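Local coordinates for nuclear inclusion protein A (Tobacco vein mottling virus, PDB 3MMG) that probably works as a 3C-type cysteine protease that cleaves peptide bonds, built on a chymotrypsin-like fold of two beta barrels, at residues S126-I131 with Q141-T145; K6-F11 with V156-G161; C17-L21 with L32-G36; T59-F64 with F91-P95. The protein carries 3 engineered substitutions. All coordinates share one frame; numbering follows the deposited sequence.

Contact 1: S126-I131 with Q141-T145; sequences SESSHI and QHWIT
The hydroxyl oxygen of S129 works in two directions: S129 OG accepts the backbone N-H of W143 (N to OG 2.9 Å, 161° at the hydrogen) and donates to H130 O at 2.7 Å, in the plane of that carbonyl and on a lone pair. With OG anti to the backbone N (chi1 180°), the side chain reaches across to the backbone of W143, just past strand 139-142, while staying beside its own carbonyl group. The same H130 O lies in the plane of the W143 ring, at its benzo edge, 3.3 Å from W143 CE3, and Q141 CG rests on one face of the indole near the rim. Next along, I144 packs against the 126-129 strand: its CG1 is 3.7 Å from S129 CB, while its CG2 comes to 3.5 Å from S126 CB. S126 OG does more than pad the isoleucine, since it donates to E127 O at 2.7 Å and is also hydrogen-bonded to the backbone N of M111. At the other end the backbones draw together, and I131 CA brings its hydrogen to Q141 O (CA to O 3.2 Å). H142 turns away from this interface; its ND1 takes the N-H of I144 (3.1 Å) in the ring plane, which fixes the ring's rotation, and its NE2 bonds to H167 ND1. The whole is the splayed part of a beta hairpin, strands 121-133 and 139-142, in the C-terminal barrel of a chymotrypsin-like protease; H167 is probably the S1-pocket histidine of 3C-type proteases, which would make H142 a second-shell support.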
loop_
_atom_site.group_PDB
_atom_site.type_symbol
_atom_site.label_atom_id
_atom_site.label_comp_id
_atom_site.label_asym_id
_atom_site.label_seq_id
_atom_site.Cartn_x
_atom_site.Cartn_y
_atom_site.Cartn_z
ATOM N N SER A 126 7.387 11.533 -6.043
ATOM C CA SER A 126 6.554 12.278 -6.998
ATOM C C SER A 126 6.409 13.734 -6.581
ATOM O O SER A 126 6.903 14.157 -5.527
ATOM C CB SER A 126 5.142 11.697 -7.055
ATOM O OG SER A 126 4.413 12.027 -5.870
ATOM N N GLU A 127 5.709 14.515 -7.421
ATOM C CA GLU A 127 5.272 15.847 -6.965
ATOM C C GLU A 127 4.296 15.684 -5.811
ATOM O O GLU A 127 3.646 14.634 -5.663
ATOM C CB GLU A 127 4.559 16.592 -8.108
ATOM C CG GLU A 127 5.490 17.214 -9.137
ATOM C CD GLU A 127 4.741 18.208 -9.994
ATOM O OE1 GLU A 127 3.953 17.776 -10.867
ATOM O OE2 GLU A 127 4.938 19.421 -9.788
ATOM N N SER A 128 4.160 16.738 -5.011
ATOM C CA SER A 128 3.219 16.677 -3.882
ATOM C C SER A 128 1.816 17.007 -4.370
ATOM O O SER A 128 1.642 17.765 -5.331
ATOM C CB SER A 128 3.597 17.633 -2.739
ATOM O OG SER A 128 3.430 18.989 -3.112
ATOM N N SER A 129 0.821 16.479 -3.668
ATOM C CA SER A 129 -0.570 16.693 -4.044
ATOM C C SER A 129 -1.436 17.091 -2.865
ATOM O O SER A 129 -1.245 16.632 -1.745
ATOM C CB SER A 129 -1.148 15.406 -4.635
ATOM O OG SER A 129 -2.517 15.561 -5.016
ATOM N N HIS A 130 -2.419 17.933 -3.154
ATOM C CA HIS A 130 -3.495 18.178 -2.218
ATOM C C HIS A 130 -4.326 16.913 -2.151
ATOM O O HIS A 130 -4.260 16.073 -3.068
ATOM C CB HIS A 130 -4.346 19.368 -2.692
ATOM C CG HIS A 130 -3.512 20.550 -3.054
ATOM N ND1 HIS A 130 -2.760 21.238 -2.121
ATOM C CD2 HIS A 130 -3.264 21.139 -4.246
ATOM C CE1 HIS A 130 -2.103 22.214 -2.721
ATOM N NE2 HIS A 130 -2.368 22.158 -4.015
ATOM N N ILE A 131 -5.085 16.773 -1.062
ATOM C CA ILE A 131 -5.937 15.574 -0.878
ATOM C C ILE A 131 -7.337 15.956 -0.459
ATOM O O ILE A 131 -7.542 17.041 0.113
ATOM C CB ILE A 131 -5.320 14.582 0.110
ATOM C CG1 ILE A 131 -5.120 15.219 1.498
ATOM C CG2 ILE A 131 -3.919 14.148 -0.418
ATOM C CD1 ILE A 131 -4.682 14.229 2.610
ATOM N N GLN A 141 -8.877 11.325 -2.315
ATOM C CA GLN A 141 -8.457 11.663 -3.671
ATOM C C GLN A 141 -7.056 12.311 -3.676
ATOM O O GLN A 141 -6.696 13.073 -2.755
ATOM C CB GLN A 141 -9.474 12.605 -4.327
ATOM C CG GLN A 141 -9.234 12.791 -5.828
ATOM C CD GLN A 141 -10.332 13.591 -6.514
ATOM O OE1 GLN A 141 -11.289 14.020 -5.871
ATOM N NE2 GLN A 141 -10.199 13.780 -7.821
ATOM N N HIS A 142 -6.279 12.003 -4.713
ATOM C CA HIS A 142 -5.023 12.697 -4.963
ATOM C C HIS A 142 -4.871 12.893 -6.471
ATOM O O HIS A 142 -5.609 12.281 -7.267
ATOM C CB HIS A 142 -3.814 11.935 -4.335
ATOM C CG HIS A 142 -3.456 10.654 -5.035
ATOM N ND1 HIS A 142 -2.674 10.625 -6.169
ATOM C CD2 HIS A 142 -3.732 9.359 -4.737
ATOM C CE1 HIS A 142 -2.508 9.372 -6.558
ATOM N NE2 HIS A 142 -3.145 8.583 -5.712
ATOM N N TRP A 143 -3.940 13.770 -6.847
ATOM C CA TRP A 143 -3.727 14.139 -8.251
ATOM C C TRP A 143 -2.353 13.761 -8.841
ATOM O O TRP A 143 -1.925 14.369 -9.827
ATOM C CB TRP A 143 -4.030 15.629 -8.452
ATOM C CG TRP A 143 -5.522 15.906 -8.397
ATOM C CD1 TRP A 143 -6.380 15.990 -9.465
ATOM C CD2 TRP A 143 -6.327 16.092 -7.221
ATOM N NE1 TRP A 143 -7.664 16.227 -9.021
ATOM C CE2 TRP A 143 -7.660 16.288 -7.651
ATOM C CE3 TRP A 143 -6.052 16.111 -5.849
ATOM C CZ2 TRP A 143 -8.709 16.516 -6.750
ATOM C CZ3 TRP A 143 -7.104 16.343 -4.943
ATOM C CH2 TRP A 143 -8.417 16.533 -5.409
ATOM N N ILE A 144 -1.696 12.754 -8.262
ATOM C CA ILE A 144 -0.377 12.303 -8.730
ATOM C C ILE A 144 -0.587 11.268 -9.835
ATOM O O ILE A 144 -1.328 10.305 -9.656
ATOM C CB ILE A 144 0.455 11.680 -7.575
ATOM C CG1 ILE A 144 0.628 12.696 -6.428
ATOM C CG2 ILE A 144 1.837 11.150 -8.095
ATOM C CD1 ILE A 144 1.007 12.095 -5.066
ATOM N N THR A 145 0.063 11.500 -10.969
ATOM C CA THR A 145 0.056 10.555 -12.094
ATOM C C THR A 145 0.460 9.143 -11.650
ATOM O O THR A 145 1.498 8.959 -11.011
ATOM C CB THR A 145 0.984 11.063 -13.238
ATOM O OG1 THR A 145 0.437 12.266 -13.784
ATOM C CG2 THR A 145 1.143 10.007 -14.355
#

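Contact 2: K6-F11 with V156-G161; sequences KGVRDF and VSIIDG
R9 lays its guanidinium group over the 158-161 turn yet makes no direct hydrogen bond to it. One face of the group sits on G161 N, 3.5 Å from R9 NH1; both are donors, so the group simply lies over the peptide without bonding to it. R9 NH2 comes to 3.2 Å from I159 O at a poor angle. The polar link goes through a water, which accepts from R9 NE at 2.9 Å and donates to I158 O at 2.6 Å. The arginine chain runs out extended and bends at chi3 (-71°), tipping the flat end onto the turn. That turn follows strand 154-157 of the C-terminal barrel, whose V156 is backbone-bonded to C110. S157 shapes it as an ST turn, its OG taking the N-H of I159 (2.9 Å) and also bonding to D107, while D160 is tied to R101 by a salt bridge. K6 leans its aliphatic part on the turn, CG 3.7 Å from I158 CD1. F11, at the N-cap position of helix 12-15, puts the edge of its ring to V156 (CE2 to CG1 3.8 Å), and R9 CG lies over one face of that ring.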
loop_
_atom_site.group_PDB
_atom_site.type_symbol
_atom_site.label_atom_id
_atom_site.label_comp_id
_atom_site.label_asym_id
_atom_site.label_seq_id
_atom_site.Cartn_x
_atom_site.Cartn_y
_atom_site.Cartn_z
ATOM N N LYS A 6 7.156 23.362 1.121
ATOM C CA LYS A 6 8.092 22.754 2.051
ATOM C C LYS A 6 9.442 22.519 1.375
ATOM O O LYS A 6 9.513 22.267 0.172
ATOM C CB LYS A 6 7.543 21.418 2.535
ATOM C CG LYS A 6 6.287 21.541 3.423
ATOM C CD LYS A 6 6.578 22.355 4.667
ATOM C CE LYS A 6 5.593 21.967 5.769
ATOM N NZ LYS A 6 6.033 22.496 7.105
ATOM N N GLY A 7 10.494 22.586 2.187
ATOM C CA GLY A 7 11.874 22.392 1.731
ATOM C C GLY A 7 12.239 20.939 1.524
ATOM O O GLY A 7 11.393 20.033 1.590
ATOM N N VAL A 8 13.524 20.712 1.290
ATOM C CA VAL A 8 14.030 19.341 1.045
ATOM C C VAL A 8 13.717 18.357 2.193
ATOM O O VAL A 8 13.822 18.711 3.371
ATOM C CB VAL A 8 15.557 19.365 0.698
ATOM C CG1 VAL A 8 15.783 20.216 -0.588
ATOM C CG2 VAL A 8 16.428 19.899 1.869
ATOM N N ARG A 9 13.281 17.151 1.824
ATOM C CA ARG A 9 12.930 16.073 2.775
ATOM C C ARG A 9 13.563 14.768 2.333
ATOM O O ARG A 9 13.715 14.537 1.135
ATOM C CB ARG A 9 11.387 15.910 2.855
ATOM C CG ARG A 9 10.871 14.683 3.653
ATOM C CD ARG A 9 9.361 14.752 3.975
ATOM N NE ARG A 9 9.043 15.770 4.973
ATOM C CZ ARG A 9 9.267 15.663 6.282
ATOM N NH1 ARG A 9 9.811 14.568 6.804
ATOM N NH2 ARG A 9 8.952 16.680 7.082
ATOM N N ASP A 10 13.904 13.927 3.319
ATOM C CA ASP A 10 14.527 12.639 3.077
ATOM C C ASP A 10 13.477 11.539 3.077
ATOM O O ASP A 10 12.933 11.189 4.138
ATOM C CB ASP A 10 15.552 12.354 4.186
ATOM C CG ASP A 10 16.531 11.224 3.824
ATOM O OD1 ASP A 10 16.175 10.346 3.026
ATOM O OD2 ASP A 10 17.674 11.207 4.353
ATOM N N PHE A 11 13.202 10.975 1.900
ATOM C CA PHE A 11 12.226 9.879 1.800
ATOM C C PHE A 11 12.886 8.509 1.701
ATOM O O PHE A 11 12.226 7.479 1.471
ATOM C CB PHE A 11 11.326 10.065 0.563
ATOM C CG PHE A 11 10.534 11.328 0.592
ATOM C CD1 PHE A 11 11.003 12.469 -0.042
ATOM C CD2 PHE A 11 9.304 11.365 1.243
ATOM C CE1 PHE A 11 10.235 13.644 -0.020
ATOM C CE2 PHE A 11 8.536 12.527 1.269
ATOM C CZ PHE A 11 9.013 13.658 0.636
ATOM N N VAL A 156 2.974 9.830 1.347
ATOM C CA VAL A 156 3.751 10.290 2.497
ATOM C C VAL A 156 3.463 11.769 2.752
ATOM O O VAL A 156 3.514 12.579 1.826
ATOM C CB VAL A 156 5.284 10.077 2.244
ATOM C CG1 VAL A 156 6.110 10.558 3.443
ATOM C CG2 VAL A 156 5.576 8.603 1.988
ATOM N N SER A 157 3.162 12.134 3.993
ATOM C CA SER A 157 2.924 13.551 4.302
ATOM C C SER A 157 4.209 14.390 4.177
ATOM O O SER A 157 5.267 13.998 4.668
ATOM C CB SER A 157 2.441 13.680 5.753
ATOM O OG SER A 157 2.396 15.062 6.111
ATOM N N ILE A 158 4.111 15.543 3.529
ATOM C CA ILE A 158 5.248 16.464 3.514
ATOM C C ILE A 158 5.289 17.351 4.767
ATOM O O ILE A 158 6.217 18.173 4.935
ATOM C CB ILE A 158 5.297 17.305 2.207
ATOM C CG1 ILE A 158 3.934 17.945 1.883
ATOM C CG2 ILE A 158 5.715 16.437 1.063
ATOM C CD1 ILE A 158 3.531 19.157 2.718
ATOM N N ILE A 159 4.312 17.187 5.662
ATOM C CA ILE A 159 4.357 17.872 6.968
ATOM C C ILE A 159 5.365 17.193 7.906
ATOM O O ILE A 159 6.255 17.840 8.461
ATOM C CB ILE A 159 2.958 17.920 7.651
ATOM C CG1 ILE A 159 1.873 18.511 6.721
ATOM C CG2 ILE A 159 3.038 18.689 8.974
ATOM C CD1 ILE A 159 2.149 19.932 6.226
ATOM N N ASP A 160 5.234 15.878 8.068
ATOM C CA ASP A 160 6.037 15.145 9.054
ATOM C C ASP A 160 6.628 13.821 8.548
ATOM O O ASP A 160 7.212 13.051 9.340
ATOM C CB ASP A 160 5.191 14.906 10.313
ATOM C CG ASP A 160 3.976 14.011 10.054
ATOM O OD1 ASP A 160 3.785 13.526 8.902
ATOM O OD2 ASP A 160 3.181 13.839 11.004
ATOM N N GLY A 161 6.506 13.555 7.241
ATOM C CA GLY A 161 7.040 12.309 6.663
ATOM C C GLY A 161 6.363 11.005 7.081
ATOM O O GLY A 161 6.859 9.930 6.775
HETATM O O HOH W 1 8.601 18.384 3.831
#

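Contact 3: C17-L21 with L32-G36; sequences CVCLL and LFGIG
C17 O takes the N-H of G36 almost straight, at 2.8 Å and 176°, and starts a ladder of five backbone bonds between the strands. C19 and G34 form a hydrogen-bonded antiparallel pair, satisfied both ways: C19 N gives to G34 O at 2.9 Å and G34 N returns to C19 O at 3.0 Å. Each donor stands about 40° above the plane of its carbonyl, so neither sits on a lone pair. L21 and L32 repeat the exchange, with L21 N on L32 O at 2.8 Å and L32 N on L21 O at 2.9 Å. The carbonyls of C17, C19 and G34 also each meet a CA-H of the opposite strand; F33 CA, for instance, is 3.3 Å from C19 O. The non-hydrogen-bonded pairs, V18 with I35 and L20 with F33, turn polar groups outward: L20 is backbone-bonded to K58, I35 to I42, and F33 to A151, where family C4 enzymes normally carry their nucleophilic cysteine. V18, L20, F33 and I35 share one face of the sheet, where V18 CG1 meets F33 CD2 at 3.7 Å and the side chains of L20 and F33 run side by side. On the other face L21, with CG anti to its carbonyl carbon (chi1 -54°), lays CD1 over the bare backbone of G34, 3.8 Å from its CA. L32 packs on a polar side chain of the bound peptide and touches H46. This is the first beta hairpin of the N-terminal barrel in a chymotrypsin-like protease, lying beside the substrate cleft.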
loop_
_atom_site.group_PDB
_atom_site.type_symbol
_atom_site.label_atom_id
_atom_site.label_comp_id
_atom_site.label_asym_id
_atom_site.label_seq_id
_atom_site.Cartn_x
_atom_site.Cartn_y
_atom_site.Cartn_z
ATOM N N CYS A 17 11.973 0.350 2.526
ATOM C CA CYS A 17 10.977 -0.624 2.962
ATOM C C CYS A 17 9.934 -0.950 1.907
ATOM O O CYS A 17 9.072 -1.795 2.119
ATOM C CB CYS A 17 10.285 -0.109 4.219
ATOM S SG CYS A 17 11.454 0.004 5.600
ATOM N N VAL A 18 10.007 -0.303 0.748
ATOM C CA VAL A 18 9.054 -0.595 -0.299
ATOM C C VAL A 18 9.467 -1.877 -1.002
ATOM O O VAL A 18 10.664 -2.089 -1.262
ATOM C CB VAL A 18 8.943 0.581 -1.295
ATOM C CG1 VAL A 18 8.121 0.179 -2.527
ATOM C CG2 VAL A 18 8.315 1.773 -0.593
ATOM N N CYS A 19 8.472 -2.723 -1.290
ATOM C CA CYS A 19 8.667 -4.028 -1.951
ATOM C C CYS A 19 7.937 -4.066 -3.292
ATOM O O CYS A 19 6.962 -3.321 -3.513
ATOM C CB CYS A 19 8.048 -5.147 -1.116
ATOM S SG CYS A 19 8.529 -5.275 0.601
ATOM N N LEU A 20 8.376 -4.963 -4.167
ATOM C CA LEU A 20 7.568 -5.314 -5.336
ATOM C C LEU A 20 6.821 -6.602 -5.037
ATOM O O LEU A 20 7.407 -7.559 -4.546
ATOM C CB LEU A 20 8.398 -5.501 -6.608
ATOM C CG LEU A 20 9.276 -4.368 -7.136
ATOM C CD1 LEU A 20 10.062 -4.857 -8.353
ATOM C CD2 LEU A 20 8.452 -3.190 -7.508
ATOM N N LEU A 21 5.521 -6.614 -5.320
ATOM C CA LEU A 21 4.698 -7.793 -5.086
ATOM C C LEU A 21 4.164 -8.326 -6.420
ATOM O O LEU A 21 3.583 -7.583 -7.208
ATOM C CB LEU A 21 3.545 -7.452 -4.125
ATOM C CG LEU A 21 3.941 -6.826 -2.785
ATOM C CD1 LEU A 21 2.676 -6.464 -1.999
ATOM C CD2 LEU A 21 4.813 -7.751 -1.996
ATOM N N LEU A 32 1.961 -5.262 -7.942
ATOM C CA LEU A 32 1.729 -4.102 -7.079
ATOM C C LEU A 32 2.982 -3.810 -6.248
ATOM O O LEU A 32 4.010 -4.490 -6.388
ATOM C CB LEU A 32 0.520 -4.354 -6.145
ATOM C CG LEU A 32 -0.852 -4.839 -6.626
ATOM C CD1 LEU A 32 -1.923 -4.477 -5.592
ATOM C CD2 LEU A 32 -1.233 -4.245 -7.937
ATOM N N PHE A 33 2.893 -2.785 -5.404
ATOM C CA PHE A 33 3.930 -2.503 -4.408
ATOM C C PHE A 33 3.393 -2.833 -3.025
ATOM O O PHE A 33 2.159 -2.912 -2.824
ATOM C CB PHE A 33 4.327 -1.032 -4.481
ATOM C CG PHE A 33 5.109 -0.679 -5.716
ATOM C CD1 PHE A 33 4.462 -0.345 -6.902
ATOM C CD2 PHE A 33 6.501 -0.724 -5.684
ATOM C CE1 PHE A 33 5.186 -0.034 -8.065
ATOM C CE2 PHE A 33 7.236 -0.409 -6.835
ATOM C CZ PHE A 33 6.569 -0.054 -8.022
ATOM N N GLY A 34 4.312 -3.018 -2.085
ATOM C CA GLY A 34 3.970 -3.179 -0.679
ATOM C C GLY A 34 4.949 -2.440 0.218
ATOM O O GLY A 34 5.945 -1.863 -0.258
ATOM N N ILE A 35 4.659 -2.455 1.514
ATOM C CA ILE A 35 5.531 -1.863 2.532
ATOM C C ILE A 35 5.947 -2.932 3.548
ATOM O O ILE A 35 5.094 -3.540 4.166
ATOM C CB ILE A 35 4.795 -0.732 3.296
ATOM C CG1 ILE A 35 4.256 0.315 2.319
ATOM C CG2 ILE A 35 5.746 -0.068 4.352
ATOM C CD1 ILE A 35 3.282 1.332 2.943
ATOM N N GLY A 36 7.240 -3.169 3.705
ATOM C CA GLY A 36 7.723 -4.089 4.742
ATOM C C GLY A 36 7.861 -3.422 6.098
ATOM O O GLY A 36 8.262 -2.252 6.206
#

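Contact 4: T59-F64 with F91-P95; sequences TMHGEF and FPPFP
The type I beta turn T59-G62 docks through H61 and its flanking residues onto the proline-rich loop F91-P95. H61 NE2 donates to P92 O at 2.9 Å (158° at the hydrogen), arriving from above the carbonyl plane. The same ring meets F94 in a T-shaped stack: H61 CE1 points at the centre of the phenyl face, with the planes at 81° and centroids 4.8 Å apart. With CG set between the backbone N and the carbonyl carbon (chi1 62°), the imidazole folds back over the turn, and T59 OG1 lies over one face of the ring, near its rim. T59 OG1 also accepts the N-H of H61, making an ST turn, and donates to G62 O, which T59 N grips as well. The turn links strands 54-59 and 62-68 at the edge of the N-terminal barrel, where F64 is backbone-bonded to I57; the loop is tied to the barrel by F94 and P95 through G38. Farther on, F64 turns its edge to the face of F91, centroids 4.5 Å apart. P92 wedges between F64 and H61, its CD 3.5 Å from F64 CE2 and its CG 3.5 Å from H61 CD2. T59 CG2 presses on F94 CZ, also at 3.5 Å.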
loop_
_atom_site.group_PDB
_atom_site.type_symbol
_atom_site.label_atom_id
_atom_site.label_comp_id
_atom_site.label_asym_id
_atom_site.label_seq_id
_atom_site.Cartn_x
_atom_site.Cartn_y
_atom_site.Cartn_z
ATOM N N THR A 59 12.624 -7.253 -2.484
ATOM C CA THR A 59 12.989 -6.245 -1.492
ATOM C C THR A 59 14.442 -5.777 -1.685
ATOM O O THR A 59 15.208 -6.404 -2.403
ATOM C CB THR A 59 12.848 -6.788 -0.044
ATOM O OG1 THR A 59 14.003 -7.574 0.292
ATOM C CG2 THR A 59 11.605 -7.634 0.101
ATOM N N MET A 60 14.834 -4.728 -0.977
ATOM C CA MET A 60 16.218 -4.252 -1.075
ATOM C C MET A 60 17.220 -5.263 -0.536
ATOM O O MET A 60 18.437 -5.165 -0.858
ATOM C CB MET A 60 16.400 -2.891 -0.364
ATOM C CG MET A 60 16.315 -2.924 1.136
ATOM S SD MET A 60 16.983 -1.417 1.887
ATOM C CE MET A 60 18.029 -0.800 0.619
ATOM N N HIS A 61 16.730 -6.208 0.277
ATOM C CA HIS A 61 17.606 -7.188 0.934
ATOM C C HIS A 61 17.368 -8.632 0.475
ATOM O O HIS A 61 17.856 -9.584 1.109
ATOM C CB HIS A 61 17.560 -7.053 2.464
ATOM C CG HIS A 61 16.208 -7.314 3.073
ATOM N ND1 HIS A 61 15.211 -6.360 3.131
ATOM C CD2 HIS A 61 15.714 -8.405 3.710
ATOM C CE1 HIS A 61 14.149 -6.864 3.743
ATOM N NE2 HIS A 61 14.430 -8.101 4.114
ATOM N N GLY A 62 16.631 -8.791 -0.621
ATOM C CA GLY A 62 16.532 -10.095 -1.273
ATOM C C GLY A 62 15.213 -10.259 -1.995
ATOM O O GLY A 62 14.327 -9.394 -1.895
ATOM N N GLU A 63 15.082 -11.364 -2.713
ATOM C CA GLU A 63 13.872 -11.672 -3.463
ATOM C C GLU A 63 13.341 -13.023 -2.993
ATOM O O GLU A 63 14.062 -14.020 -2.991
ATOM C CB GLU A 63 14.169 -11.705 -4.963
ATOM C CG GLU A 63 12.935 -11.998 -5.827
ATOM C CD GLU A 63 13.242 -11.848 -7.300
ATOM O OE1 GLU A 63 13.868 -10.829 -7.693
ATOM O OE2 GLU A 63 12.878 -12.769 -8.057
ATOM N N PHE A 64 12.072 -13.043 -2.608
ATOM C CA PHE A 64 11.525 -14.162 -1.844
ATOM C C PHE A 64 10.289 -14.709 -2.520
ATOM O O PHE A 64 9.247 -14.043 -2.592
ATOM C CB PHE A 64 11.259 -13.720 -0.404
ATOM C CG PHE A 64 12.471 -13.103 0.248
ATOM C CD1 PHE A 64 12.557 -11.719 0.454
ATOM C CD2 PHE A 64 13.572 -13.891 0.567
ATOM C CE1 PHE A 64 13.719 -11.142 1.014
ATOM C CE2 PHE A 64 14.717 -13.322 1.128
ATOM C CZ PHE A 64 14.788 -11.959 1.348
ATOM N N PHE A 91 12.000 -15.711 6.256
ATOM C CA PHE A 91 11.983 -14.469 5.492
ATOM C C PHE A 91 12.658 -13.439 6.389
ATOM O O PHE A 91 12.199 -13.220 7.508
ATOM C CB PHE A 91 10.523 -14.078 5.248
ATOM C CG PHE A 91 10.354 -12.863 4.370
ATOM C CD1 PHE A 91 9.881 -13.004 3.066
ATOM C CD2 PHE A 91 10.655 -11.591 4.853
ATOM C CE1 PHE A 91 9.704 -11.872 2.243
ATOM C CE2 PHE A 91 10.502 -10.448 4.040
ATOM C CZ PHE A 91 10.023 -10.601 2.738
ATOM N N PRO A 92 13.760 -12.807 5.917
ATOM C CA PRO A 92 14.493 -11.861 6.748
ATOM C C PRO A 92 13.661 -10.582 6.959
ATOM O O PRO A 92 13.207 -9.979 5.990
ATOM C CB PRO A 92 15.758 -11.566 5.917
ATOM C CG PRO A 92 15.377 -11.817 4.530
ATOM C CD PRO A 92 14.351 -12.939 4.567
ATOM N N PRO A 93 13.409 -10.208 8.220
ATOM C CA PRO A 93 12.503 -9.072 8.448
ATOM C C PRO A 93 13.052 -7.688 8.117
ATOM O O PRO A 93 14.267 -7.488 8.033
ATOM C CB PRO A 93 12.223 -9.135 9.947
ATOM C CG PRO A 93 13.380 -9.839 10.521
ATOM C CD PRO A 93 13.842 -10.829 9.483
ATOM N N PHE A 94 12.121 -6.755 7.926
ATOM C CA PHE A 94 12.403 -5.324 7.765
ATOM C C PHE A 94 12.560 -4.677 9.152
ATOM O O PHE A 94 12.159 -5.268 10.159
ATOM C CB PHE A 94 11.195 -4.683 7.079
ATOM C CG PHE A 94 11.028 -5.072 5.646
ATOM C CD1 PHE A 94 10.337 -6.246 5.300
ATOM C CD2 PHE A 94 11.553 -4.268 4.631
ATOM C CE1 PHE A 94 10.140 -6.596 3.943
ATOM C CE2 PHE A 94 11.394 -4.623 3.267
ATOM C CZ PHE A 94 10.699 -5.773 2.925
ATOM N N PRO A 95 13.113 -3.447 9.204
ATOM C CA PRO A 95 13.073 -2.668 10.440
ATOM C C PRO A 95 11.636 -2.298 10.815
ATOM O O PRO A 95 10.701 -2.611 10.065
ATOM C CB PRO A 95 13.895 -1.416 10.099
ATOM C CG PRO A 95 13.896 -1.337 8.651
ATOM C CD PRO A 95 13.809 -2.725 8.125
#

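Overall arrangement
The four contacts divide between the two barrels. Contacts 3 and 4 belong to the N-terminal one, centres about 10 Å apart, and they touch: G36 CA of contact 3 packs on F94 CD1 of contact 4 at 3.4 Å. Contact 1 lies in the C-terminal barrel and contact 2 joins the N-terminal arm to it; their nearest atoms are about 5 Å apart. That arm starts the chain, so contacts 1, 3 and 4 are all nested in the loop contact 2 closes. Contact 3 reaches the bound peptide through L32. Contacts 1 and 3 have centres about 20 Å apart, and contact 1 probably backs the S1 pocket through H142 and H167. Contacts 1 and 4, centres about 29 Å apart, lie on opposite sides of the chain's centre.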